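Local structure of type IV pilus assembly protein PilF (Pseudomonas aeruginosa, 2HO1) at residues 59-64 with 79-84; 96-101 with 105-110; 217-222 with 226-231. The protein helps build type IV pili as an outer membrane lipoprotein, enabling PilQ to localise to the outer membrane and assemble into dodecameric secretins. One frame throughout, in Å; residues are numbered along the deposited sequence.

In the fold
All three contacts join helices of a TPR superhelix that are consecutive in the chain. Interactions 1 and 2 lie on the same side of the chain's centre, their own centres 15 Å apart, and helices 71-83 and 87-100 link them in series. Interaction 3 lies on the opposite side, about 45 Å from interaction 2 between centres. Interaction 2 is fully buried and buries the most surface, through branched aliphatic side chains. Interaction 1 is mostly buried, but an exposed arginine lies at its margin. Interaction 3 is partly buried and brings the backbones closest, through alanines. None of the three has a hydrogen bond across its segments.

Interaction 1 (59-64 with 79-84); sequences PLRKAL and VVFQTE
The carbonyl oxygen of Val79, one residue before the Val80 that meets Leu60, accepts the backbone N of Thr83 at 2.8 Å. Thr83 OG1 also turns to Val79 O, but that distance is too short for its length to be trusted. The backbone bonds Thr83 N to Val79 O and Glu84 N to Val80 O close the last turn of helix 71-83. From this turn Val80 points at helix 57-66, while Phe81 leaves to one side and only its ring end comes near.

Leu60 and Val80 reach toward each other, tip to tip. The touching methyls are Leu60 CD1 and Val80 CG2, 3.8 Å apart. Leu60 CG lies beside its backbone N, and CD1 continues the chain fully extended (chi2 174°). The extended chain spans part of the 9.7 Å between the CA atoms of Leu60 and Val80. Leu60 also packs on Ala76 of helix 71-83. Val80 is further covered by Thr53 and Ala56, from the loop before helix 57-66.

The second touch is looser. Arg61 bends at chi2 (-89°) and brings its guanidinium toward the Phe81 ring. Arg61 NH1 is 4.3 Å from Phe81 CZ. NH1 lies at the ring edge, near the ring plane; seen from the guanidinium, CZ is in an oblique position. Phe81 itself is buried and also packs on Leu89, Ala90 and Glu93 of helix 87-100.

Segment 59-64 is assigned to the first of six TPR motifs, and the contact joins it to the following helix. The two segments bury only 105 Å² between them. Since Arg61 approaches the edge of the ring and not its face, its charge probably contributes little. Cohesion across this pair of segments rests mainly on dispersion between one leucine and one valine methyl.

Interaction 2 (96-101 with 105-110); sequences KALASD and ARVLNN
Leu98 CG sits beside its own backbone N (chi1 -63°), and the side chain points at helix 105-117. On the other helix, Val107 CG1 stands opposite its backbone N (chi1 176°), which directs that methyl at helix 87-100. Together these torsions bring Leu98 CD2 to 3.6 Å from Val107 CG1. The two side chains pass alongside in opposite senses, and Val107 CG1 also lies against Leu98 CG.

Leu108 approaches the same leucine differently. Its CB starts off to one side, but the end of the chain swings in and lies across Leu98 at a slant. Leu108 CD2 is 3.9 Å from Leu98 CD2 and equally close to Leu98 CD1. Both methyls of Leu98 are thus engaged, and CD2 touches both Val107 and Leu108. Ala97 fills in beside them, with its CB 3.9 Å from Val107 CG1.

All four touching residues are buried, and the contact is wholly apolar. The CA atoms of Leu98 and Val107 are 7.2 Å apart. The short helical segments run roughly antiparallel, at 151°, with axes 10.1 Å apart at closest approach. A tight turn of a few residues joins them. Asn104 in that turn accepts a hydrogen bond from Val107 N through OD1. Its ND2 donates to Asp101 OD2, although Asp101 is poorly ordered.

In the TPR superhelix this is a junction between neighbouring motifs. Segment 96-101 is assigned to the second and segment 105-110 to the third. Helix 71-83 packs against both sides of the junction, with His74 on Ala97 and Ala75 on Val107. Helix 121-131 covers Leu108 through Arg127, Glu130 and Ala131. Asn109 carries the packing on to helix 140-153, where its OD1 accepts a hydrogen bond from Asn146 ND2.

Interaction 3 (217-222 with 226-231); sequences RLAKVF and DTAASY
Ala219 CB meets Ala228 CB at 3.8 Å, where the two antiparallel helices of a TPR hairpin come together. Both segments are assigned to the sixth TPR motif. Ala219 CB is also 3.7 Å from Ala228 N, so the methyl lies against the backbone of the second helix as well as its side chain. Small residues at both positions let the chains pack closely: the CA atoms of Ala219 and Ala228 are only 5.4 Å apart.

Thr227 lies at the margin; its OG1 is modelled so close to Ala219 CB that this approach is doubtful.

Further out, Asp224 in the connecting turn packs on Ala219, and its OD1 accepts a hydrogen bond from Thr227 N. Flanking residues tie the first helix to the C-terminal end of the chain. Arg217 forms a salt bridge with Glu247, and Lys220 NZ donates to Lys252 O. Tyr231, one turn beyond Thr227, packs on Leu212, Ile216 and Tyr198. Its backbone N bonds to Thr227 O at 2.7 Å.

Interaction 1 (59-64 with 79-84)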
loop_
_atom_site.group_PDB
_atom_site.type_symbol
_atom_site.label_atom_id
_atom_site.label_comp_id
_atom_site.label_asym_id
_atom_site.label_seq_id
_atom_site.Cartn_x
_atom_site.Cartn_y
_atom_site.Cartn_z
ATOM N N PRO A 59 15.309 -21.589 -23.563
ATOM C CA PRO A 59 14.227 -20.817 -24.183
ATOM C C PRO A 59 14.236 -19.354 -23.702
ATOM O O PRO A 59 14.068 -18.413 -24.497
ATOM C CB PRO A 59 12.957 -21.527 -23.704
ATOM C CG PRO A 59 13.396 -22.921 -23.409
ATOM C CD PRO A 59 14.786 -22.775 -22.853
ATOM N N LEU A 60 14.428 -19.155 -22.400
ATOM C CA LEU A 60 14.410 -17.799 -21.860
ATOM C C LEU A 60 15.584 -16.940 -22.352
ATOM O O LEU A 60 15.434 -15.739 -22.540
ATOM C CB LEU A 60 14.338 -17.842 -20.319
ATOM C CG LEU A 60 13.084 -18.553 -19.767
ATOM C CD1 LEU A 60 13.192 -18.653 -18.265
ATOM C CD2 LEU A 60 11.795 -17.794 -20.162
ATOM N N ARG A 61 16.745 -17.530 -22.597
ATOM C CA ARG A 61 17.833 -16.692 -23.091
ATOM C C ARG A 61 17.520 -16.318 -24.530
ATOM O O ARG A 61 17.889 -15.228 -24.980
ATOM C CB ARG A 61 19.181 -17.405 -23.027
ATOM C CG ARG A 61 19.485 -18.072 -21.707
ATOM C CD ARG A 61 20.201 -17.211 -20.655
ATOM N NE ARG A 61 20.738 -18.121 -19.631
ATOM C CZ ARG A 61 21.290 -17.773 -18.472
ATOM N NH1 ARG A 61 21.393 -16.501 -18.116
ATOM N NH2 ARG A 61 21.732 -18.724 -17.658
ATOM N N LYS A 62 16.834 -17.209 -25.255
ATOM C CA LYS A 62 16.476 -16.911 -26.645
ATOM C C LYS A 62 15.517 -15.735 -26.640
ATOM O O LYS A 62 15.673 -14.792 -27.407
ATOM C CB LYS A 62 15.816 -18.113 -27.333
ATOM C CG LYS A 62 16.766 -19.256 -27.645
ATOM C CD LYS A 62 16.055 -20.387 -28.402
ATOM C CE LYS A 62 16.986 -21.586 -28.619
ATOM N NZ LYS A 62 16.272 -22.768 -29.223
ATOM N N ALA A 63 14.516 -15.788 -25.770
ATOM C CA ALA A 63 13.577 -14.676 -25.671
ATOM C C ALA A 63 14.349 -13.381 -25.420
ATOM O O ALA A 63 14.073 -12.350 -26.043
ATOM C CB ALA A 63 12.608 -14.905 -24.553
ATOM N N LEU A 64 15.315 -13.444 -24.508
ATOM C CA LEU A 64 16.121 -12.277 -24.181
ATOM C C LEU A 64 17.079 -11.840 -25.297
ATOM O O LEU A 64 17.411 -10.663 -25.389
ATOM C CB LEU A 64 16.891 -12.517 -22.868
ATOM C CG LEU A 64 16.000 -12.415 -21.614
ATOM C CD1 LEU A 64 16.757 -12.906 -20.371
ATOM C CD2 LEU A 64 15.518 -10.969 -21.445
ATOM N N VAL A 79 12.613 -16.516 -11.498
ATOM C CA VAL A 79 12.116 -17.627 -10.705
ATOM C C VAL A 79 12.954 -18.878 -10.981
ATOM O O VAL A 79 12.989 -19.794 -10.159
ATOM C CB VAL A 79 10.618 -17.914 -10.967
ATOM C CG1 VAL A 79 9.818 -16.608 -10.949
ATOM C CG2 VAL A 79 10.456 -18.655 -12.258
ATOM N N VAL A 80 13.618 -18.926 -12.135
ATOM C CA VAL A 80 14.469 -20.080 -12.432
ATOM C C VAL A 80 15.561 -20.021 -11.349
ATOM O O VAL A 80 15.758 -20.980 -10.626
ATOM C CB VAL A 80 15.161 -20.030 -13.815
ATOM C CG1 VAL A 80 16.292 -21.092 -13.857
ATOM C CG2 VAL A 80 14.144 -20.319 -14.950
ATOM N N PHE A 81 16.233 -18.882 -11.221
ATOM C CA PHE A 81 17.295 -18.702 -10.229
ATOM C C PHE A 81 16.814 -18.866 -8.787
ATOM O O PHE A 81 17.502 -19.454 -7.957
ATOM C CB PHE A 81 17.953 -17.331 -10.392
ATOM C CG PHE A 81 18.778 -17.194 -11.635
ATOM C CD1 PHE A 81 19.681 -18.175 -11.996
ATOM C CD2 PHE A 81 18.659 -16.077 -12.438
ATOM C CE1 PHE A 81 20.442 -18.048 -13.139
ATOM C CE2 PHE A 81 19.418 -15.945 -13.581
ATOM C CZ PHE A 81 20.311 -16.932 -13.931
ATOM N N GLN A 82 15.647 -18.301 -8.495
ATOM C CA GLN A 82 15.057 -18.365 -7.167
ATOM C C GLN A 82 14.854 -19.824 -6.825
ATOM O O GLN A 82 15.128 -20.257 -5.717
ATOM C CB GLN A 82 13.715 -17.616 -7.181
ATOM C CG GLN A 82 12.776 -17.855 -6.007
ATOM C CD GLN A 82 11.508 -16.981 -6.127
ATOM O OE1 GLN A 82 11.269 -16.356 -7.170
ATOM N NE2 GLN A 82 10.710 -16.940 -5.073
ATOM N N THR A 83 14.358 -20.582 -7.788
ATOM C CA THR A 83 14.132 -22.008 -7.596
ATOM C C THR A 83 15.476 -22.755 -7.351
ATOM O O THR A 83 15.530 -23.714 -6.580
ATOM C CB THR A 83 13.418 -22.608 -8.838
ATOM O OG1 THR A 83 12.197 -21.882 -9.077
ATOM C CG2 THR A 83 13.114 -24.112 -8.618
ATOM N N GLU A 84 16.543 -22.325 -8.018
ATOM C CA GLU A 84 17.867 -22.947 -7.821
ATOM C C GLU A 84 18.649 -22.385 -6.632
ATOM O O GLU A 84 19.853 -22.614 -6.527
ATOM C CB GLU A 84 18.751 -22.764 -9.033
ATOM C CG GLU A 84 18.188 -23.325 -10.295
ATOM C CD GLU A 84 19.124 -23.116 -11.455
ATOM O OE1 GLU A 84 19.898 -22.124 -11.449
ATOM O OE2 GLU A 84 19.072 -23.946 -12.378
#

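Interaction 2 (96-101 with 105-110)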
loop_
_atom_site.group_PDB
_atom_site.type_symbol
_atom_site.label_atom_id
_atom_site.label_comp_id
_atom_site.label_asym_id
_atom_site.label_seq_id
_atom_site.Cartn_x
_atom_site.Cartn_y
_atom_site.Cartn_z
ATOM N N LYS A 96 15.769 -6.309 -13.089
ATOM C CA LYS A 96 15.798 -5.989 -14.511
ATOM C C LYS A 96 14.382 -6.043 -15.075
ATOM O O LYS A 96 14.032 -5.261 -15.938
ATOM C CB LYS A 96 16.694 -6.955 -15.306
ATOM C CG LYS A 96 18.203 -6.799 -15.004
ATOM C CD LYS A 96 19.026 -7.709 -15.899
ATOM C CE LYS A 96 20.516 -7.541 -15.650
ATOM N NZ LYS A 96 21.282 -8.441 -16.567
ATOM N N ALA A 97 13.582 -6.982 -14.586
ATOM C CA ALA A 97 12.202 -7.137 -15.024
ATOM C C ALA A 97 11.399 -5.868 -14.666
ATOM O O ALA A 97 10.614 -5.379 -15.470
ATOM C CB ALA A 97 11.607 -8.349 -14.357
ATOM N N LEU A 98 11.624 -5.331 -13.472
ATOM C CA LEU A 98 10.955 -4.120 -13.020
ATOM C C LEU A 98 11.529 -2.803 -13.573
ATOM O O LEU A 98 10.919 -1.757 -13.425
ATOM C CB LEU A 98 10.976 -4.066 -11.500
ATOM C CG LEU A 98 10.201 -5.232 -10.895
ATOM C CD1 LEU A 98 10.488 -5.289 -9.406
ATOM C CD2 LEU A 98 8.678 -5.051 -11.183
ATOM N N ALA A 99 12.702 -2.849 -14.193
ATOM C CA ALA A 99 13.298 -1.637 -14.731
ATOM C C ALA A 99 12.401 -1.251 -15.881
ATOM O O ALA A 99 12.045 -0.084 -16.057
ATOM C CB ALA A 99 14.722 -1.906 -15.225
ATOM N N SER A 100 12.014 -2.263 -16.649
ATOM C CA SER A 100 11.137 -2.075 -17.793
ATOM C C SER A 100 9.855 -1.366 -17.339
ATOM O O SER A 100 9.599 -0.214 -17.712
ATOM C CB SER A 100 10.827 -3.437 -18.410
ATOM O OG SER A 100 12.040 -4.097 -18.744
ATOM N N ASP A 101 9.050 -2.062 -16.541
ATOM C CA ASP A 101 7.823 -1.488 -15.999
ATOM C C ASP A 101 7.833 -1.685 -14.486
ATOM O O ASP A 101 7.498 -2.743 -13.991
ATOM C CB ASP A 101 6.575 -2.146 -16.620
ATOM C CG ASP A 101 6.632 -3.671 -16.600
ATOM O OD1 ASP A 101 7.592 -4.233 -16.001
ATOM O OD2 ASP A 101 5.708 -4.300 -17.183
ATOM N N ALA A 105 2.272 -5.433 -11.472
ATOM C CA ALA A 105 1.819 -6.119 -10.255
ATOM C C ALA A 105 2.184 -7.591 -10.108
ATOM O O ALA A 105 2.451 -8.055 -9.000
ATOM C CB ALA A 105 0.286 -5.946 -10.086
ATOM N N ARG A 106 2.147 -8.338 -11.207
ATOM C CA ARG A 106 2.478 -9.742 -11.147
ATOM C C ARG A 106 3.950 -9.920 -10.720
ATOM O O ARG A 106 4.257 -10.711 -9.829
ATOM C CB ARG A 106 2.246 -10.392 -12.524
ATOM C CG ARG A 106 2.460 -11.902 -12.536
ATOM C CD ARG A 106 2.285 -12.481 -13.964
ATOM N NE ARG A 106 3.393 -12.063 -14.810
ATOM C CZ ARG A 106 4.591 -12.650 -14.790
ATOM N NH1 ARG A 106 4.808 -13.705 -13.992
ATOM N NH2 ARG A 106 5.564 -12.206 -15.579
ATOM N N VAL A 107 4.837 -9.164 -11.358
ATOM C CA VAL A 107 6.254 -9.252 -11.083
ATOM C C VAL A 107 6.579 -8.640 -9.728
ATOM O O VAL A 107 7.409 -9.191 -8.992
ATOM C CB VAL A 107 7.046 -8.586 -12.210
ATOM C CG1 VAL A 107 8.538 -8.573 -11.887
ATOM C CG2 VAL A 107 6.781 -9.353 -13.509
ATOM N N LEU A 108 5.907 -7.544 -9.376
ATOM C CA LEU A 108 6.123 -6.955 -8.061
ATOM C C LEU A 108 5.712 -7.982 -7.005
ATOM O O LEU A 108 6.359 -8.106 -5.964
ATOM C CB LEU A 108 5.301 -5.680 -7.880
ATOM C CG LEU A 108 5.865 -4.420 -8.570
ATOM C CD1 LEU A 108 4.778 -3.314 -8.582
ATOM C CD2 LEU A 108 7.151 -3.932 -7.823
ATOM N N ASN A 109 4.655 -8.737 -7.266
ATOM C CA ASN A 109 4.207 -9.700 -6.269
ATOM C C ASN A 109 5.163 -10.893 -6.175
ATOM O O ASN A 109 5.458 -11.334 -5.089
ATOM C CB ASN A 109 2.771 -10.170 -6.561
ATOM C CG ASN A 109 2.256 -11.138 -5.504
ATOM O OD1 ASN A 109 2.246 -10.836 -4.307
ATOM N ND2 ASN A 109 1.827 -12.299 -5.938
ATOM N N ASN A 110 5.644 -11.402 -7.316
ATOM C CA ASN A 110 6.594 -12.502 -7.310
ATOM C C ASN A 110 7.890 -12.055 -6.592
ATOM O O ASN A 110 8.467 -12.814 -5.807
ATOM C CB ASN A 110 6.938 -12.928 -8.738
ATOM C CG ASN A 110 5.784 -13.691 -9.428
ATOM O OD1 ASN A 110 4.868 -14.156 -8.774
ATOM N ND2 ASN A 110 5.851 -13.819 -10.741
#

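Interaction 3 (217-222 with 226-231)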
loop_
_atom_site.group_PDB
_atom_site.type_symbol
_atom_site.label_atom_id
_atom_site.label_comp_id
_atom_site.label_asym_id
_atom_site.label_seq_id
_atom_site.Cartn_x
_atom_site.Cartn_y
_atom_site.Cartn_z
ATOM N N ARG A 217 -6.826 -27.888 19.795
ATOM C CA ARG A 217 -7.089 -26.899 20.839
ATOM C C ARG A 217 -8.454 -26.203 20.663
ATOM O O ARG A 217 -9.073 -25.795 21.653
ATOM C CB ARG A 217 -5.957 -25.870 20.892
ATOM C CG ARG A 217 -4.639 -26.435 21.422
ATOM C CD ARG A 217 -3.486 -25.527 21.084
ATOM N NE ARG A 217 -2.234 -25.886 21.751
ATOM C CZ ARG A 217 -1.055 -25.338 21.445
ATOM N NH1 ARG A 217 -0.969 -24.427 20.471
ATOM N NH2 ARG A 217 0.046 -25.702 22.092
ATOM N N LEU A 218 -8.928 -26.079 19.423
ATOM C CA LEU A 218 -10.226 -25.457 19.189
ATOM C C LEU A 218 -11.335 -26.414 19.618
ATOM O O LEU A 218 -12.319 -25.991 20.235
ATOM C CB LEU A 218 -10.411 -25.066 17.719
ATOM C CG LEU A 218 -9.791 -23.720 17.307
ATOM C CD1 LEU A 218 -10.021 -23.464 15.820
ATOM C CD2 LEU A 218 -10.402 -22.596 18.138
ATOM N N ALA A 219 -11.177 -27.699 19.298
ATOM C CA ALA A 219 -12.161 -28.720 19.678
ATOM C C ALA A 219 -12.339 -28.702 21.198
ATOM O O ALA A 219 -13.459 -28.728 21.712
ATOM C CB ALA A 219 -11.686 -30.097 19.224
ATOM N N LYS A 220 -11.220 -28.648 21.914
ATOM C CA LYS A 220 -11.249 -28.618 23.368
ATOM C C LYS A 220 -12.085 -27.450 23.877
ATOM O O LYS A 220 -12.815 -27.583 24.858
ATOM C CB LYS A 220 -9.833 -28.518 23.931
ATOM C CG LYS A 220 -8.978 -29.770 23.730
ATOM C CD LYS A 220 -7.668 -29.625 24.493
ATOM C CE LYS A 220 -6.939 -30.947 24.605
ATOM N NZ LYS A 220 -6.017 -30.934 25.774
ATOM N N VAL A 221 -11.978 -26.304 23.212
ATOM C CA VAL A 221 -12.741 -25.127 23.607
ATOM C C VAL A 221 -14.240 -25.353 23.392
ATOM O O VAL A 221 -15.057 -24.956 24.221
ATOM C CB VAL A 221 -12.275 -23.873 22.812
ATOM C CG1 VAL A 221 -13.316 -22.766 22.896
ATOM C CG2 VAL A 221 -10.953 -23.375 23.379
ATOM N N PHE A 222 -14.591 -26.000 22.286
ATOM C CA PHE A 222 -15.986 -26.272 21.967
ATOM C C PHE A 222 -16.385 -27.693 22.345
ATOM O O PHE A 222 -17.243 -28.306 21.691
ATOM C CB PHE A 222 -16.228 -26.050 20.479
ATOM C CG PHE A 222 -16.102 -24.621 20.059
ATOM C CD1 PHE A 222 -17.204 -23.774 20.096
ATOM C CD2 PHE A 222 -14.877 -24.114 19.628
ATOM C CE1 PHE A 222 -17.091 -22.445 19.708
ATOM C CE2 PHE A 222 -14.753 -22.790 19.240
ATOM C CZ PHE A 222 -15.866 -21.949 19.279
ATOM N N ASP A 226 -14.619 -35.825 19.973
ATOM C CA ASP A 226 -14.377 -36.605 18.771
ATOM C C ASP A 226 -13.197 -36.074 17.973
ATOM O O ASP A 226 -12.170 -36.748 17.833
ATOM C CB ASP A 226 -15.624 -36.630 17.900
ATOM N N THR A 227 -13.332 -34.863 17.449
ATOM C CA THR A 227 -12.262 -34.293 16.656
ATOM C C THR A 227 -10.970 -34.209 17.463
ATOM O O THR A 227 -9.905 -34.595 16.975
ATOM C CB THR A 227 -12.647 -32.906 16.145
ATOM O OG1 THR A 227 -12.759 -32.007 17.256
ATOM C CG2 THR A 227 -13.988 -32.970 15.413
ATOM N N ALA A 228 -11.059 -33.734 18.701
ATOM C CA ALA A 228 -9.864 -33.609 19.533
ATOM C C ALA A 228 -9.049 -34.911 19.614
ATOM O O ALA A 228 -7.818 -34.890 19.521
ATOM C CB ALA A 228 -10.241 -33.132 20.939
ATOM N N ALA A 229 -9.737 -36.038 19.782
ATOM C CA ALA A 229 -9.078 -37.341 19.874
ATOM C C ALA A 229 -8.640 -37.816 18.484
ATOM O O ALA A 229 -7.573 -38.414 18.322
ATOM C CB ALA A 229 -10.028 -38.367 20.521
ATOM N N SER A 230 -9.469 -37.549 17.483
ATOM C CA SER A 230 -9.148 -37.938 16.121
ATOM C C SER A 230 -7.905 -37.183 15.613
ATOM O O SER A 230 -6.941 -37.798 15.153
ATOM C CB SER A 230 -10.342 -37.650 15.227
ATOM O OG SER A 230 -10.038 -37.925 13.881
ATOM N N TYR A 231 -7.919 -35.854 15.704
ATOM C CA TYR A 231 -6.783 -35.054 15.253
ATOM C C TYR A 231 -5.516 -35.467 15.972
ATOM O O TYR A 231 -4.430 -35.469 15.382
ATOM C CB TYR A 231 -7.026 -33.555 15.495
ATOM C CG TYR A 231 -7.909 -32.881 14.462
ATOM C CD1 TYR A 231 -8.250 -33.525 13.276
ATOM C CD2 TYR A 231 -8.389 -31.586 14.667
ATOM C CE1 TYR A 231 -9.048 -32.894 12.318
ATOM C CE2 TYR A 231 -9.187 -30.949 13.715
ATOM C CZ TYR A 231 -9.511 -31.606 12.546
ATOM O OH TYR A 231 -10.296 -30.978 11.595
#